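Local coordinates for protein beta-1,4-mannanase (Caldicellulosiruptor saccharolyticus, PDB 1PMH) that binds mannohexaose as the carbohydrate-binding module of a beta-1,4-mannanase, and so probably directs the enzyme to mannan, at residues M17-W23 and D64-W68. Sequence-based numbering, arbitrary orientation.
Sequences MSFGEAW and DLGTW. With BMA (beta-D-mannopyranose), chain B; BMA (beta-D-mannopyranose), chain C; EDO (1,2-ethanediol), chain G.
Phe-19 lies against Thr-67 where the short strand 20-21 joins strand 61-68 antiparallel, in one sheet of the jellyroll beta-sandwich of this CBM27 module. Gly-20 and Gly-66 form the hydrogen-bonded pair, and Gly-66 N reaches Gly-20 O at 2.8 Å, nearly straight (168°). The Phe-19 ring turns into the sandwich, toward Leu-48 of strand 47-53. Thr-67 CB sits over the centre of one ring face, a CH-pi contact of 3.6 Å to the centroid. Leu-65 CG comes in plane at the ring edge. Leu-65 CD2 approaches obliquely, 3.7 Å from Phe-19 CD2. With an alanine in place of Phe-19, Thr-67 would probably lose the ring under its CB and methyl, and a gap would be likely to open beside Leu-65. At the sugar-binding end, the far rim of the Trp-23 ring meets the Asp-64 carboxylate obliquely, with the planes 35° apart. Trp-23 CH2 lies 3.7 Å from Asp-64 CG. Gln-161 and Gln-62 hold that carboxylate. One face of the indole carries C3 of the chain C mannose. Back at Thr-67, OG1 stands anti to the backbone N (chi1 -170°), which leaves CG2 over the ring. Thr-67 OG1 donates to Met-17 O at 2.8 Å, in the carbonyl plane.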
HETATM    1  N   MSE A  17       7.819   6.397  -7.837  1.00 18.71           N
HETATM    2  CA  MSE A  17       8.647   6.476  -6.643  1.00 18.90           C
HETATM    3  C   MSE A  17       9.238   5.110  -6.225  1.00 17.93           C
HETATM    4  O   MSE A  17       9.204   4.709  -5.060  1.00 19.20           O
HETATM    5  CB  MSE A  17       7.945   7.150  -5.463  1.00 19.10           C
HETATM    6  CG  MSE A  17       7.536   8.550  -5.797  1.00 20.87           C
HETATM    7 SE   MSE A  17       6.907   9.472  -4.234  0.65 23.03          SE
HETATM    8  CE  MSE A  17       7.233  11.335  -4.837  1.00 30.17           C
ATOM      9  N   SER A  18       9.713   4.436  -7.258  1.00 19.64           N
ATOM     10  CA  SER A  18      10.389   3.166  -7.081  1.00 20.40           C
ATOM     11  C   SER A  18       9.514   1.987  -6.701  1.00 18.51           C
ATOM     12  O   SER A  18      10.012   0.886  -6.602  1.00 20.74           O
ATOM     13  CB  SER A  18      11.615   3.273  -6.136  1.00 22.60           C
ATOM     14  OG  SER A  18      12.526   4.234  -6.664  0.70 24.80           O
ATOM     15  N   PHE A  19       8.226   2.174  -6.602  1.00 17.06           N
ATOM     16  CA  PHE A  19       7.352   1.037  -6.335  1.00 16.69           C
ATOM     17  C   PHE A  19       7.301   0.100  -7.508  1.00 16.76           C
ATOM     18  O   PHE A  19       7.155   0.518  -8.658  1.00 20.93           O
ATOM     19  CB  PHE A  19       5.938   1.473  -5.958  1.00 16.39           C
ATOM     20  CG  PHE A  19       5.782   1.970  -4.552  1.00 16.06           C
ATOM     21  CD1 PHE A  19       6.052   3.270  -4.171  1.00 16.89           C
ATOM     22  CD2 PHE A  19       5.289   1.128  -3.602  1.00 18.77           C
ATOM     23  CE1 PHE A  19       5.869   3.649  -2.845  1.00 17.68           C
ATOM     24  CE2 PHE A  19       5.046   1.568  -2.329  1.00 20.59           C
ATOM     25  CZ  PHE A  19       5.340   2.826  -1.963  1.00 18.99           C
ATOM     26  N   GLY A  20       7.362  -1.183  -7.249  1.00 16.94           N
ATOM     27  CA  GLY A  20       7.292  -2.213  -8.275  1.00 16.92           C
ATOM     28  C   GLY A  20       7.428  -3.546  -7.549  1.00 15.91           C
ATOM     29  O   GLY A  20       7.080  -3.687  -6.380  1.00 16.22           O
ATOM     30  N   GLU A  21       7.945  -4.543  -8.266  1.00 17.39           N
ATOM     31  CA  GLU A  21       8.071  -5.833  -7.601  1.00 16.98           C
ATOM     32  C   GLU A  21       9.056  -5.706  -6.430  1.00 17.30           C
ATOM     33  O   GLU A  21      10.021  -4.958  -6.464  1.00 19.31           O
ATOM     34  CB  GLU A  21       8.437  -6.934  -8.588  1.00 18.88           C
ATOM     35  CG  GLU A  21       9.815  -6.775  -9.167  1.00 19.51           C
ATOM     36  CD  GLU A  21      10.159  -7.871 -10.174  0.90 21.89           C
ATOM     37  OE1 GLU A  21       9.286  -8.654 -10.598  0.90 24.22           O
ATOM     38  OE2 GLU A  21      11.357  -7.931 -10.521  0.90 27.90           O
ATOM     39  N   ALA A  22       8.781  -6.456  -5.383  1.00 18.10           N
ATOM     40  CA  ALA A  22       9.647  -6.517  -4.203  1.00 18.32           C
ATOM     41  C   ALA A  22      10.806  -7.473  -4.409  1.00 19.54           C
ATOM     42  O   ALA A  22      11.833  -7.344  -3.755  1.00 22.31           O
ATOM     43  CB  ALA A  22       8.859  -6.855  -2.940  1.00 18.47           C
ATOM     44  N   TRP A  23      10.605  -8.466  -5.272  1.00 19.91           N
ATOM     45  CA  TRP A  23      11.624  -9.406  -5.695  1.00 23.03           C
ATOM     46  C   TRP A  23      11.096  -9.995  -6.995  1.00 21.58           C
ATOM     47  O   TRP A  23       9.999  -9.699  -7.426  1.00 20.53           O
ATOM     48  CB  TRP A  23      11.920 -10.466  -4.622  1.00 23.61           C
ATOM     49  CG  TRP A  23      10.704 -11.164  -4.128  1.00 21.14           C
ATOM     50  CD1 TRP A  23      10.070 -12.196  -4.721  1.00 21.99           C
ATOM     51  CD2 TRP A  23       9.959 -10.858  -2.950  1.00 19.62           C
ATOM     52  NE1 TRP A  23       8.961 -12.550  -3.993  1.00 21.74           N
ATOM     53  CE2 TRP A  23       8.858 -11.726  -2.905  1.00 20.39           C
ATOM     54  CE3 TRP A  23      10.092  -9.907  -1.932  1.00 20.13           C
ATOM     55  CZ2 TRP A  23       7.881 -11.647  -1.907  1.00 20.54           C
ATOM     56  CZ3 TRP A  23       9.153  -9.856  -0.955  1.00 20.27           C
ATOM     57  CH2 TRP A  23       8.064 -10.694  -0.941  1.00 20.89           C
ATOM     58  N   ASP A  64       3.086  -9.062  -3.825  1.00 14.97           N
ATOM     59  CA  ASP A  64       3.942  -8.241  -2.993  1.00 15.06           C
ATOM     60  C   ASP A  64       4.568  -7.110  -3.807  1.00 14.66           C
ATOM     61  O   ASP A  64       5.218  -7.319  -4.821  1.00 16.32           O
ATOM     62  CB  ASP A  64       5.019  -9.066  -2.297  1.00 15.87           C
ATOM     63  CG  ASP A  64       4.453 -10.074  -1.312  0.80 14.39           C
ATOM     64  OD1 ASP A  64       4.257  -9.703  -0.152  0.80 16.03           O
ATOM     65  OD2 ASP A  64       4.152 -11.219  -1.683  0.80 17.08           O
ATOM     66  N   LEU A  65       4.318  -5.909  -3.342  1.00 13.95           N
ATOM     67  CA  LEU A  65       4.725  -4.639  -3.932  1.00 14.17           C
ATOM     68  C   LEU A  65       5.790  -4.052  -3.022  1.00 13.75           C
ATOM     69  O   LEU A  65       5.543  -3.899  -1.857  1.00 15.74           O
ATOM     70  CB  LEU A  65       3.499  -3.725  -3.977  1.00 15.07           C
ATOM     71  CG  LEU A  65       3.735  -2.333  -4.499  1.00 15.25           C
ATOM     72  CD1 LEU A  65       3.824  -2.296  -6.035  1.00 17.36           C
ATOM     73  CD2 LEU A  65       2.620  -1.435  -3.983  1.00 17.41           C
ATOM     74  N   GLY A  66       6.931  -3.663  -3.564  1.00 14.56           N
ATOM     75  CA  GLY A  66       7.976  -3.075  -2.767  1.00 15.35           C
ATOM     76  C   GLY A  66       8.439  -1.734  -3.266  1.00 14.76           C
ATOM     77  O   GLY A  66       8.330  -1.419  -4.447  1.00 16.24           O
ATOM     78  N   THR A  67       9.041  -0.957  -2.370  1.00 15.04           N
ATOM     79  CA  THR A  67       9.804   0.208  -2.741  1.00 15.24           C
ATOM     80  C   THR A  67      11.057   0.269  -1.874  1.00 14.56           C
ATOM     81  O   THR A  67      11.014  -0.095  -0.713  1.00 16.65           O
ATOM     82  CB  THR A  67       8.990   1.519  -2.680  1.00 17.56           C
ATOM     83  OG1 THR A  67       9.741   2.579  -3.277  1.00 21.27           O
ATOM     84  CG2 THR A  67       8.638   1.914  -1.269  1.00 19.64           C
ATOM     85  N   TRP A  68      12.141   0.747  -2.448  1.00 16.23           N
ATOM     86  CA  TRP A  68      13.337   1.024  -1.720  1.00 15.70           C
ATOM     87  C   TRP A  68      13.326   2.476  -1.392  1.00 17.10           C
ATOM     88  O   TRP A  68      13.171   3.344  -2.263  1.00 18.39           O
ATOM     89  CB  TRP A  68      14.570   0.683  -2.573  1.00 17.44           C
ATOM     90  CG  TRP A  68      14.792  -0.783  -2.679  1.00 16.29           C
ATOM     91  CD1 TRP A  68      14.483  -1.596  -3.738  1.00 18.26           C
ATOM     92  CD2 TRP A  68      15.384  -1.624  -1.711  1.00 15.78           C
ATOM     93  NE1 TRP A  68      14.832  -2.891  -3.480  1.00 18.38           N
ATOM     94  CE2 TRP A  68      15.396  -2.943  -2.234  1.00 17.16           C
ATOM     95  CE3 TRP A  68      15.944  -1.399  -0.436  1.00 15.70           C
ATOM     96  CZ2 TRP A  68      15.923  -4.015  -1.522  1.00 17.47           C
ATOM     97  CZ3 TRP A  68      16.475  -2.458   0.250  1.00 15.85           C
ATOM     98  CH2 TRP A  68      16.428  -3.759  -0.272  1.00 16.77           C
TER
HETATM   99  C1  BMA B   4       6.625 -14.595   4.855  1.00 18.62           C
HETATM  100  C2  BMA B   4       7.833 -15.443   5.245  1.00 20.92           C
HETATM  101  C3  BMA B   4       9.020 -14.577   4.920  1.00 19.89           C
HETATM  102  C4  BMA B   4       9.008 -14.120   3.476  1.00 21.29           C
HETATM  103  C5  BMA B   4       7.687 -13.445   3.092  1.00 20.66           C
HETATM  104  C6  BMA B   4       7.526 -13.012   1.640  1.00 20.41           C
HETATM  105  O2  BMA B   4       7.866 -16.645   4.524  1.00 21.96           O
HETATM  106  O3  BMA B   4      10.193 -15.303   5.243  1.00 23.23           O
HETATM  107  O4  BMA B   4       9.995 -13.140   3.333  1.00 21.73           O
HETATM  108  O5  BMA B   4       6.653 -14.341   3.467  1.00 18.91           O
HETATM  109  O6  BMA B   4       7.710 -14.096   0.772  1.00 21.71           O
HETATM  110  C1  BMA C   5      10.690 -13.174   2.073  1.00 21.26           C
HETATM  111  C2  BMA C   5      11.374 -11.850   1.810  1.00 21.22           C
HETATM  112  C3  BMA C   5      12.132 -11.912   0.475  1.00 20.55           C
HETATM  113  C4  BMA C   5      13.138 -13.070   0.585  1.00 25.19           C
HETATM  114  C5  BMA C   5      12.476 -14.397   0.963  1.00 26.14           C
HETATM  115  C6  BMA C   5      13.385 -15.603   1.201  0.50 25.88           C
HETATM  116  O2  BMA C   5      12.136 -11.476   2.937  1.00 21.34           O
HETATM  117  O3  BMA C   5      12.879 -10.714   0.350  1.00 23.58           O
HETATM  118  O4  BMA C   5      13.764 -13.338  -0.642  1.00 30.40           O
HETATM  119  O5  BMA C   5      11.730 -14.186   2.128  1.00 23.42           O
HETATM  120  O6  BMA C   5      12.565 -16.752   1.291  0.50 24.19           O
HETATM  121  C1  EDO G 404      10.774  -2.330  -5.535  1.00 34.89           C
HETATM  122  O1  EDO G 404      11.282  -3.019  -4.406  1.00 22.39           O
HETATM  123  C2  EDO G 404      11.745  -1.372  -6.210  1.00 28.00           C
HETATM  124  O2  EDO G 404      12.083  -0.218  -5.478  1.00 25.71           O
HETATM  125  O   HOH W   1      11.109   5.194  -2.759  1.00 27.26           O